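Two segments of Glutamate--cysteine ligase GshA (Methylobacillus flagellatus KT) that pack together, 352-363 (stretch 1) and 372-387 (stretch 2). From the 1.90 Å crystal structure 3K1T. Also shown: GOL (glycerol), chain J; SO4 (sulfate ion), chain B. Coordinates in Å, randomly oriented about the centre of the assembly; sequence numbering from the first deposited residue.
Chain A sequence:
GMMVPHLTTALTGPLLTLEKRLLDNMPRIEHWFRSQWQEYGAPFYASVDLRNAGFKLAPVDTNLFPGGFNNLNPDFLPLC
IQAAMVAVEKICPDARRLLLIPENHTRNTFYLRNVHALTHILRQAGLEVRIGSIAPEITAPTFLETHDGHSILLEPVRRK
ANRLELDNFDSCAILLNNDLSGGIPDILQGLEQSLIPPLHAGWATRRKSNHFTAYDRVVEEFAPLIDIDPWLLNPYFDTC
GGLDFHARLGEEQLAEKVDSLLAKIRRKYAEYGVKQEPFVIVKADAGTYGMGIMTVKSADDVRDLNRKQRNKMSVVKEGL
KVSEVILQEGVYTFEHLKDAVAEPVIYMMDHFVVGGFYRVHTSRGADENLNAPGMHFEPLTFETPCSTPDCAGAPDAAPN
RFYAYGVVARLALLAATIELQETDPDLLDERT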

ATOM      1  N   PHE A 352       7.512  -3.835   0.324  1.00 12.21           N
ATOM      2  CA  PHE A 352       6.281  -4.341  -0.292  1.00 11.79           C
ATOM      3  C   PHE A 352       6.508  -4.700  -1.748  1.00 11.86           C
ATOM      4  O   PHE A 352       7.116  -3.927  -2.513  1.00 10.62           O
ATOM      5  CB  PHE A 352       5.162  -3.305  -0.179  1.00 12.79           C
ATOM      6  CG  PHE A 352       4.752  -3.052   1.232  1.00 13.13           C
ATOM      7  CD1 PHE A 352       4.153  -4.079   1.978  1.00 13.65           C
ATOM      8  CD2 PHE A 352       5.005  -1.872   1.832  1.00 18.08           C
ATOM      9  CE1 PHE A 352       3.777  -3.861   3.302  1.00 17.04           C
ATOM     10  CE2 PHE A 352       4.662  -1.664   3.184  1.00 18.73           C
ATOM     11  CZ  PHE A 352       4.068  -2.673   3.907  1.00 17.17           C
ATOM     12  N   VAL A 353       6.002  -5.864  -2.141  1.00 11.51           N
ATOM     13  CA  VAL A 353       6.020  -6.247  -3.550  1.00 11.43           C
ATOM     14  C   VAL A 353       4.930  -5.493  -4.310  1.00 12.63           C
ATOM     15  O   VAL A 353       3.746  -5.571  -3.953  1.00 14.11           O
ATOM     16  CB  VAL A 353       5.838  -7.760  -3.721  1.00 11.84           C
ATOM     17  CG1 VAL A 353       5.801  -8.125  -5.208  1.00 11.48           C
ATOM     18  CG2 VAL A 353       6.924  -8.556  -2.907  1.00 12.78           C
ATOM     19  N   VAL A 354       5.309  -4.758  -5.356  1.00 12.13           N
ATOM     20  CA  VAL A 354       4.353  -3.943  -6.106  1.00 12.45           C
ATOM     21  C   VAL A 354       3.970  -4.496  -7.478  1.00 12.82           C
ATOM     22  O   VAL A 354       2.962  -4.073  -8.070  1.00 13.28           O
ATOM     23  CB  VAL A 354       4.807  -2.467  -6.220  1.00 12.09           C
ATOM     24  CG1 VAL A 354       4.932  -1.887  -4.806  1.00 14.28           C
ATOM     25  CG2 VAL A 354       6.119  -2.309  -7.068  1.00 11.64           C
ATOM     26  N   GLY A 355       4.718  -5.489  -7.948  1.00 12.71           N
ATOM     27  CA  GLY A 355       4.472  -6.065  -9.269  1.00 12.68           C
ATOM     28  C   GLY A 355       5.772  -6.522  -9.893  1.00 12.05           C
ATOM     29  O   GLY A 355       6.701  -6.906  -9.196  1.00 10.24           O
ATOM     30  N   GLY A 356       5.832  -6.452 -11.217  1.00 12.30           N
ATOM     31  CA  GLY A 356       7.009  -6.842 -11.974  1.00 13.29           C
ATOM     32  C   GLY A 356       6.688  -7.222 -13.396  1.00 12.95           C
ATOM     33  O   GLY A 356       5.602  -6.886 -13.911  1.00 13.34           O
ATOM     34  N   PHE A 357       7.634  -7.900 -14.044  1.00 11.58           N
ATOM     35  CA  PHE A 357       7.479  -8.278 -15.416  1.00 11.41           C
ATOM     36  C   PHE A 357       8.386  -9.440 -15.748  1.00 11.33           C
ATOM     37  O   PHE A 357       9.335  -9.691 -15.041  1.00 10.49           O
ATOM     38  CB  PHE A 357       7.730  -7.073 -16.359  1.00 11.72           C
ATOM     39  CG  PHE A 357       9.105  -6.482 -16.255  1.00 11.50           C
ATOM     40  CD1 PHE A 357       9.364  -5.446 -15.353  1.00 16.16           C
ATOM     41  CD2 PHE A 357      10.120  -6.918 -17.075  1.00 13.55           C
ATOM     42  CE1 PHE A 357      10.612  -4.876 -15.270  1.00 14.32           C
ATOM     43  CE2 PHE A 357      11.411  -6.369 -17.006  1.00 16.18           C
ATOM     44  CZ  PHE A 357      11.664  -5.344 -16.082  1.00 16.15           C
ATOM     45  N   TYR A 358       8.060 -10.170 -16.816  1.00 12.22           N
ATOM     46  CA  TYR A 358       8.987 -11.148 -17.377  1.00 11.85           C
ATOM     47  C   TYR A 358       9.925 -10.537 -18.421  1.00 12.18           C
ATOM     48  O   TYR A 358       9.496  -9.725 -19.240  1.00 13.10           O
ATOM     49  CB  TYR A 358       8.216 -12.256 -18.071  1.00 12.83           C
ATOM     50  CG  TYR A 358       7.589 -13.291 -17.156  1.00 12.16           C
ATOM     51  CD1 TYR A 358       8.346 -14.331 -16.670  1.00 12.66           C
ATOM     52  CD2 TYR A 358       6.228 -13.242 -16.821  1.00 13.18           C
ATOM     53  CE1 TYR A 358       7.776 -15.331 -15.887  1.00 12.10           C
ATOM     54  CE2 TYR A 358       5.644 -14.265 -16.023  1.00 13.42           C
ATOM     55  CZ  TYR A 358       6.435 -15.292 -15.572  1.00 12.57           C
ATOM     56  OH  TYR A 358       5.886 -16.315 -14.795  1.00 14.05           O
ATOM     57  N   ARG A 359      11.169 -10.988 -18.416  1.00 12.64           N
ATOM     58  CA  ARG A 359      12.090 -10.756 -19.529  1.00 13.02           C
ATOM     59  C   ARG A 359      11.920 -11.943 -20.480  1.00 13.89           C
ATOM     60  O   ARG A 359      12.283 -13.065 -20.129  1.00 13.13           O
ATOM     61  CB  ARG A 359      13.537 -10.710 -19.062  1.00 13.72           C
ATOM     62  CG  ARG A 359      13.853  -9.665 -17.962  1.00 15.23           C
ATOM     63  CD  ARG A 359      15.324  -9.709 -17.580  1.00 16.42           C
ATOM     64  NE  ARG A 359      15.567  -9.047 -16.289  1.00 15.89           N
ATOM     65  CZ  ARG A 359      15.555  -7.726 -16.089  1.00 18.72           C
ATOM     66  NH1 ARG A 359      15.395  -6.901 -17.110  1.00 19.63           N
ATOM     67  NH2 ARG A 359      15.725  -7.224 -14.861  1.00 17.09           N
ATOM     68  N   VAL A 360      11.390 -11.666 -21.665  1.00 12.32           N
ATOM     69  CA  VAL A 360      11.121 -12.673 -22.668  1.00 13.25           C
ATOM     70  C   VAL A 360      12.260 -12.571 -23.670  1.00 13.42           C
ATOM     71  O   VAL A 360      12.405 -11.563 -24.383  1.00 13.15           O
ATOM     72  CB  VAL A 360       9.716 -12.486 -23.320  1.00 12.00           C
ATOM     73  CG1 VAL A 360       9.433 -13.574 -24.440  1.00 13.23           C
ATOM     74  CG2 VAL A 360       8.580 -12.487 -22.277  1.00 12.15           C
ATOM     75  N   HIS A 361      13.104 -13.585 -23.678  1.00 13.70           N
ATOM     76  CA  HIS A 361      14.314 -13.600 -24.519  1.00 14.45           C
ATOM     77  C   HIS A 361      13.992 -13.382 -25.996  1.00 14.49           C
ATOM     78  O   HIS A 361      13.074 -14.003 -26.544  1.00 14.83           O
ATOM     79  CB  HIS A 361      15.080 -14.936 -24.402  1.00 14.12           C
ATOM     80  CG  HIS A 361      15.704 -15.188 -23.068  1.00 12.58           C
ATOM     81  ND1 HIS A 361      16.850 -15.942 -22.927  1.00 13.37           N
ATOM     82  CD2 HIS A 361      15.307 -14.870 -21.814  1.00 13.04           C
ATOM     83  CE1 HIS A 361      17.126 -16.079 -21.647  1.00 15.24           C
ATOM     84  NE2 HIS A 361      16.234 -15.397 -20.952  1.00 13.08           N
ATOM     85  N   THR A 362      14.760 -12.499 -26.641  1.00 15.32           N
ATOM     86  CA  THR A 362      14.650 -12.311 -28.093  1.00 16.68           C
ATOM     87  C   THR A 362      15.436 -13.375 -28.868  1.00 17.54           C
ATOM     88  O   THR A 362      15.061 -13.713 -29.966  1.00 17.79           O
ATOM     89  CB  THR A 362      15.100 -10.900 -28.540  1.00 17.87           C
ATOM     90  OG1 THR A 362      16.417 -10.679 -28.068  1.00 19.20           O
ATOM     91  CG2 THR A 362      14.208  -9.817 -27.948  1.00 16.91           C
ATOM     92  N   SER A 363      16.520 -13.894 -28.319  1.00 19.21           N
ATOM     93  CA  SER A 363      17.225 -15.008 -28.931  1.00 20.62           C
ATOM     94  C   SER A 363      16.412 -16.294 -28.810  1.00 21.66           C
ATOM     95  O   SER A 363      15.547 -16.423 -27.930  1.00 19.76           O
ATOM     96  CB  SER A 363      18.589 -15.226 -28.286  1.00 21.22           C
ATOM     97  OG  SER A 363      19.439 -14.108 -28.509  1.00 25.99           O
ATOM     98  N   ALA A 372      22.135 -15.813 -19.906  1.00 18.38           N
ATOM     99  CA  ALA A 372      21.541 -14.608 -19.316  1.00 19.11           C
ATOM    100  C   ALA A 372      21.114 -13.733 -20.497  1.00 20.44           C
ATOM    101  O   ALA A 372      21.833 -13.669 -21.479  1.00 20.95           O
ATOM    102  CB  ALA A 372      22.568 -13.883 -18.421  1.00 18.80           C
ATOM    103  N   PRO A 373      19.928 -13.111 -20.450  1.00 19.70           N
ATOM    104  CA  PRO A 373      19.473 -12.386 -21.635  1.00 21.18           C
ATOM    105  C   PRO A 373      20.140 -11.011 -21.855  1.00 21.92           C
ATOM    106  O   PRO A 373      20.087 -10.472 -22.969  1.00 21.45           O
ATOM    107  CB  PRO A 373      17.982 -12.190 -21.362  1.00 20.49           C
ATOM    108  CG  PRO A 373      17.900 -12.113 -19.898  1.00 19.78           C
ATOM    109  CD  PRO A 373      18.880 -13.169 -19.431  1.00 20.68           C
ATOM    110  N   GLY A 374      20.732 -10.441 -20.818  1.00 23.10           N
ATOM    111  CA  GLY A 374      21.253  -9.064 -20.928  1.00 23.83           C
ATOM    112  C   GLY A 374      20.140  -8.114 -21.364  1.00 24.62           C
ATOM    113  O   GLY A 374      19.058  -8.094 -20.774  1.00 23.63           O
HETATM  114  N   MSE A 375      20.414  -7.358 -22.426  1.00 25.28           N
HETATM  115  CA  MSE A 375      19.457  -6.417 -23.015  1.00 26.64           C
HETATM  116  C   MSE A 375      18.555  -7.053 -24.035  1.00 24.33           C
HETATM  117  O   MSE A 375      17.651  -6.411 -24.526  1.00 23.28           O
HETATM  118  CB  MSE A 375      20.228  -5.318 -23.770  1.00 28.71           C
HETATM  119  CG  MSE A 375      21.106  -4.478 -22.877  1.00 35.84           C
HETATM  120 SE   MSE A 375      19.987  -3.587 -21.519  0.75 56.04          SE
HETATM  121  CE  MSE A 375      18.569  -2.776 -22.638  1.00 51.82           C
ATOM    122  N   HIS A 376      18.823  -8.302 -24.393  1.00 23.77           N
ATOM    123  CA  HIS A 376      18.087  -8.978 -25.452  1.00 23.22           C
ATOM    124  C   HIS A 376      16.804  -9.652 -24.937  1.00 21.50           C
ATOM    125  O   HIS A 376      16.701 -10.895 -24.827  1.00 19.69           O
ATOM    126  CB  HIS A 376      19.015  -9.982 -26.144  1.00 24.61           C
ATOM    127  CG  HIS A 376      20.241  -9.337 -26.711  1.00 29.79           C
ATOM    128  ND1 HIS A 376      21.466  -9.366 -26.073  1.00 37.61           N
ATOM    129  CD2 HIS A 376      20.411  -8.564 -27.810  1.00 34.34           C
ATOM    130  CE1 HIS A 376      22.348  -8.680 -26.780  1.00 35.63           C
ATOM    131  NE2 HIS A 376      21.735  -8.189 -27.840  1.00 35.68           N
ATOM    132  N   PHE A 377      15.824  -8.815 -24.647  1.00 19.40           N
ATOM    133  CA  PHE A 377      14.532  -9.269 -24.156  1.00 18.31           C
ATOM    134  C   PHE A 377      13.483  -8.228 -24.473  1.00 18.15           C
ATOM    135  O   PHE A 377      13.797  -7.052 -24.687  1.00 19.45           O
ATOM    136  CB  PHE A 377      14.594  -9.556 -22.643  1.00 16.95           C
ATOM    137  CG  PHE A 377      14.643  -8.308 -21.788  1.00 17.06           C
ATOM    138  CD1 PHE A 377      13.470  -7.649 -21.419  1.00 18.24           C
ATOM    139  CD2 PHE A 377      15.863  -7.783 -21.389  1.00 18.14           C
ATOM    140  CE1 PHE A 377      13.517  -6.485 -20.650  1.00 19.16           C
ATOM    141  CE2 PHE A 377      15.914  -6.602 -20.614  1.00 20.25           C
ATOM    142  CZ  PHE A 377      14.735  -5.970 -20.263  1.00 17.86           C
ATOM    143  N   GLU A 378      12.241  -8.657 -24.532  1.00 15.94           N
ATOM    144  CA  GLU A 378      11.096  -7.778 -24.502  1.00 16.72           C
ATOM    145  C   GLU A 378      10.325  -8.034 -23.176  1.00 16.72           C
ATOM    146  O   GLU A 378      10.174  -9.186 -22.773  1.00 15.15           O
ATOM    147  CB  GLU A 378      10.194  -8.073 -25.661  1.00 17.75           C
ATOM    148  CG  GLU A 378      10.902  -7.716 -26.999  1.00 22.59           C
ATOM    149  CD  GLU A 378      10.088  -8.082 -28.218  1.00 31.33           C
ATOM    150  OE1 GLU A 378       8.954  -8.620 -28.066  1.00 35.85           O
ATOM    151  OE2 GLU A 378      10.603  -7.830 -29.350  1.00 37.25           O
ATOM    152  N   PRO A 379       9.825  -6.973 -22.528  1.00 15.94           N
ATOM    153  CA  PRO A 379       9.095  -7.160 -21.250  1.00 16.72           C
ATOM    154  C   PRO A 379       7.688  -7.686 -21.473  1.00 16.43           C
ATOM    155  O   PRO A 379       7.077  -7.372 -22.481  1.00 16.93           O
ATOM    156  CB  PRO A 379       9.046  -5.746 -20.649  1.00 17.11           C
ATOM    157  CG  PRO A 379       9.098  -4.806 -21.881  1.00 18.65           C
ATOM    158  CD  PRO A 379       9.976  -5.548 -22.905  1.00 17.35           C
ATOM    159  N   LEU A 380       7.178  -8.473 -20.538  1.00 15.35           N
ATOM    160  CA  LEU A 380       5.806  -8.942 -20.551  1.00 14.73           C
ATOM    161  C   LEU A 380       5.284  -8.767 -19.148  1.00 15.10           C
ATOM    162  O   LEU A 380       5.794  -9.368 -18.210  1.00 12.78           O
ATOM    163  CB  LEU A 380       5.738 -10.419 -20.906  1.00 15.40           C
ATOM    164  CG  LEU A 380       4.343 -11.030 -20.885  1.00 16.65           C
ATOM    165  CD1 LEU A 380       3.481 -10.514 -22.059  1.00 17.28           C
ATOM    166  CD2 LEU A 380       4.509 -12.573 -20.901  1.00 18.22           C
ATOM    167  N   THR A 381       4.287  -7.914 -18.979  1.00 16.14           N
ATOM    168  CA  THR A 381       3.891  -7.536 -17.629  1.00 16.72           C
ATOM    169  C   THR A 381       3.173  -8.690 -16.911  1.00 16.55           C
ATOM    170  O   THR A 381       2.571  -9.564 -17.536  1.00 15.06           O
ATOM    171  CB  THR A 381       3.050  -6.209 -17.632  1.00 18.47           C
ATOM    172  OG1 THR A 381       3.136  -5.597 -16.328  1.00 22.38           O
ATOM    173  CG2 THR A 381       1.600  -6.494 -17.995  1.00 19.07           C
ATOM    174  N   PHE A 382       3.364  -8.740 -15.597  1.00 16.59           N
ATOM    175  CA  PHE A 382       2.739  -9.742 -14.723  1.00 17.17           C
ATOM    176  C   PHE A 382       1.240  -9.522 -14.718  1.00 18.02           C
ATOM    177  O   PHE A 382       0.788  -8.388 -14.630  1.00 18.60           O
ATOM    178  CB  PHE A 382       3.206  -9.563 -13.278  1.00 16.89           C
ATOM    179  CG  PHE A 382       4.569 -10.081 -12.975  1.00 16.04           C
ATOM    180  CD1 PHE A 382       5.353 -10.762 -13.926  1.00 13.24           C
ATOM    181  CD2 PHE A 382       5.080  -9.895 -11.716  1.00 15.23           C
ATOM    182  CE1 PHE A 382       6.589 -11.243 -13.593  1.00 13.50           C
ATOM    183  CE2 PHE A 382       6.324 -10.362 -11.382  1.00 16.27           C
ATOM    184  CZ  PHE A 382       7.098 -11.025 -12.328  1.00 15.11           C
ATOM    185  N   GLU A 383       0.494 -10.607 -14.764  1.00 19.36           N
ATOM    186  CA  GLU A 383      -0.958 -10.596 -14.667  1.00 21.07           C
ATOM    187  C   GLU A 383      -1.470 -10.948 -13.239  1.00 21.16           C
ATOM    188  O   GLU A 383      -2.610 -10.652 -12.897  1.00 24.24           O
ATOM    189  CB  GLU A 383      -1.502 -11.603 -15.679  1.00 21.87           C
ATOM    190  CG  GLU A 383      -1.211 -11.250 -17.164  1.00 25.16           C
ATOM    191  CD  GLU A 383      -1.957 -10.000 -17.629  1.00 30.96           C
ATOM    192  OE1 GLU A 383      -3.174  -9.958 -17.360  1.00 34.08           O
ATOM    193  OE2 GLU A 383      -1.359  -9.102 -18.303  1.00 31.34           O
ATOM    194  N   THR A 384      -0.632 -11.518 -12.398  1.00 17.66           N
ATOM    195  CA  THR A 384      -1.071 -12.054 -11.109  1.00 16.88           C
ATOM    196  C   THR A 384      -0.372 -11.289 -10.002  1.00 15.35           C
ATOM    197  O   THR A 384       0.832 -11.072 -10.093  1.00 15.54           O
ATOM    198  CB  THR A 384      -0.701 -13.573 -11.020  1.00 16.84           C
ATOM    199  OG1 THR A 384      -1.226 -14.288 -12.147  1.00 15.49           O
ATOM    200  CG2 THR A 384      -1.207 -14.232  -9.719  1.00 16.08           C
ATOM    201  N   PRO A 385      -1.094 -10.899  -8.934  1.00 15.24           N
ATOM    202  CA  PRO A 385      -0.447 -10.294  -7.767  1.00 15.21           C
ATOM    203  C   PRO A 385       0.410 -11.299  -7.013  1.00 14.49           C
ATOM    204  O   PRO A 385       0.141 -12.494  -7.079  1.00 14.02           O
ATOM    205  CB  PRO A 385      -1.634  -9.899  -6.868  1.00 15.86           C
ATOM    206  CG  PRO A 385      -2.812  -9.908  -7.719  1.00 17.09           C
ATOM    207  CD  PRO A 385      -2.554 -10.934  -8.790  1.00 15.97           C
ATOM    208  N   CYS A 386       1.394 -10.807  -6.255  1.00 14.70           N
ATOM    209  CA  CYS A 386       2.270 -11.654  -5.420  1.00 14.57           C
ATOM    210  C   CYS A 386       1.852 -11.735  -3.964  1.00 14.53           C
ATOM    211  O   CYS A 386       2.505 -12.434  -3.196  1.00 15.61           O
ATOM    212  CB  CYS A 386       3.735 -11.132  -5.480  1.00 14.77           C
ATOM    213  SG  CYS A 386       4.437 -11.141  -7.150  1.00 16.91           S
ATOM    214  N   SER A 387       0.818 -10.992  -3.560  1.00 13.58           N
ATOM    215  CA  SER A 387       0.469 -10.876  -2.154  1.00 14.80           C
ATOM    216  C   SER A 387      -0.882 -11.516  -1.799  1.00 14.23           C
ATOM    217  O   SER A 387      -1.462 -11.231  -0.749  1.00 15.22           O
ATOM    218  CB  SER A 387       0.476  -9.375  -1.761  1.00 15.97           C
ATOM    219  OG  SER A 387      -0.472  -8.631  -2.572  1.00 19.04           O
TER
HETATM  220  C1  GOL J 440       0.698  -6.633  -7.347  1.00 24.36           C
HETATM  221  O1  GOL J 440       1.144  -6.071  -8.544  1.00 27.92           O
HETATM  222  C2  GOL J 440       1.797  -7.082  -6.391  1.00 23.51           C
HETATM  223  O2  GOL J 440       2.222  -8.220  -6.924  1.00 20.24           O
HETATM  224  C3  GOL J 440       1.439  -7.457  -4.943  1.00 25.31           C
HETATM  225  O3  GOL J 440       0.172  -8.128  -4.835  1.00 28.82           O
HETATM  226  S   SO4 B 432      15.791  -3.737 -13.743  1.00 21.90           S
HETATM  227  O1  SO4 B 432      15.168  -4.372 -14.881  1.00 27.96           O
HETATM  228  O2  SO4 B 432      14.664  -3.657 -12.867  1.00 25.53           O
HETATM  229  O3  SO4 B 432      16.824  -4.559 -13.154  1.00 23.72           O
HETATM  230  O4  SO4 B 432      16.311  -2.399 -14.101  1.00 22.65           O
HETATM  231  O   HOH W   1      17.727 -13.335 -25.560  1.00 16.42           O

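The ring of Phe382 lies where a side chain on Gly356 would have to go. An ideal CB on Gly356 would sit 2.7 Å from Phe382 CE2, a clash; with only hydrogens there, the Gly356 CA comes 4.0 Å from the centroid of the Phe382 ring, over its face. The backbone makes the same demand independently, since at phi 156° and psi -164° a CB would also jam against the carbonyl O of Gly355. Bare backbone thus becomes a binding surface, and Phe382, with 101 Å² covered, gives up more area to the opposing stretch than any other residue. Its N donates a weak hydrogen bond to Gly356 O (3.4 Å), while its ring turns an edge toward the face of Tyr358, planes at 73° and closest side-chain atoms Tyr358 CD2 and Phe382 CE1 at 3.8 Å.

The strands pair in antiparallel register. Tyr358 and Leu380 exchange hydrogen bonds, Tyr358 N to Leu380 O at 2.8 Å and Leu380 N to Tyr358 O at 2.9 Å. Two residues on, Val360 N reaches Glu378 O at 3.0 Å and Glu378 N reaches Val360 O at 2.9 Å. Pro379 has no NH to offer, but it falls at a non-hydrogen-bonded position opposite Arg359, so the ladder loses nothing; its CA instead approaches Tyr358 O at 3.3 Å.

Alternation sorts the side chains onto two faces. Tyr358, Val360, Glu378 and Leu380 share one, where Val360 CG2 packs on Leu380 CB at 3.8 Å. The other carries Phe357, Arg359, His361, Phe377, Pro379 and Thr381. There the aliphatic part of Arg359 covers the Phe377 ring, with CG 4.1 Å from the ring centroid and nearly on its normal. The guanidinium contributes at most a weak cation-pi attraction, as Arg359 CZ is 5.0 Å from the centroid of the Phe377 ring. Its stronger polar contact is with the sulfate, Arg359 NH2 to SO4 O1 at 2.9 Å.

A type II' beta turn from Pro373 to His376, with a hydrogen bond from His376 N to Pro373 O at 2.9 Å, precedes the second strand. Pro373 CB lies over the His361 ring, 3.8 Å from the centroid, and His376 O accepts a hydrogen bond from Thr362 N at 3.1 Å. A water donates to that same His376 O at 2.7 Å and accepts from Ser363 N at 3.1 Å.

At the far end, where pairing has ceased, Val353 CG1 still touches Cys386 CB at 3.7 Å, and glycerol links Val354 O (2.7 Å from GOL O1) to Cys386 N (2.8 Å from GOL O2).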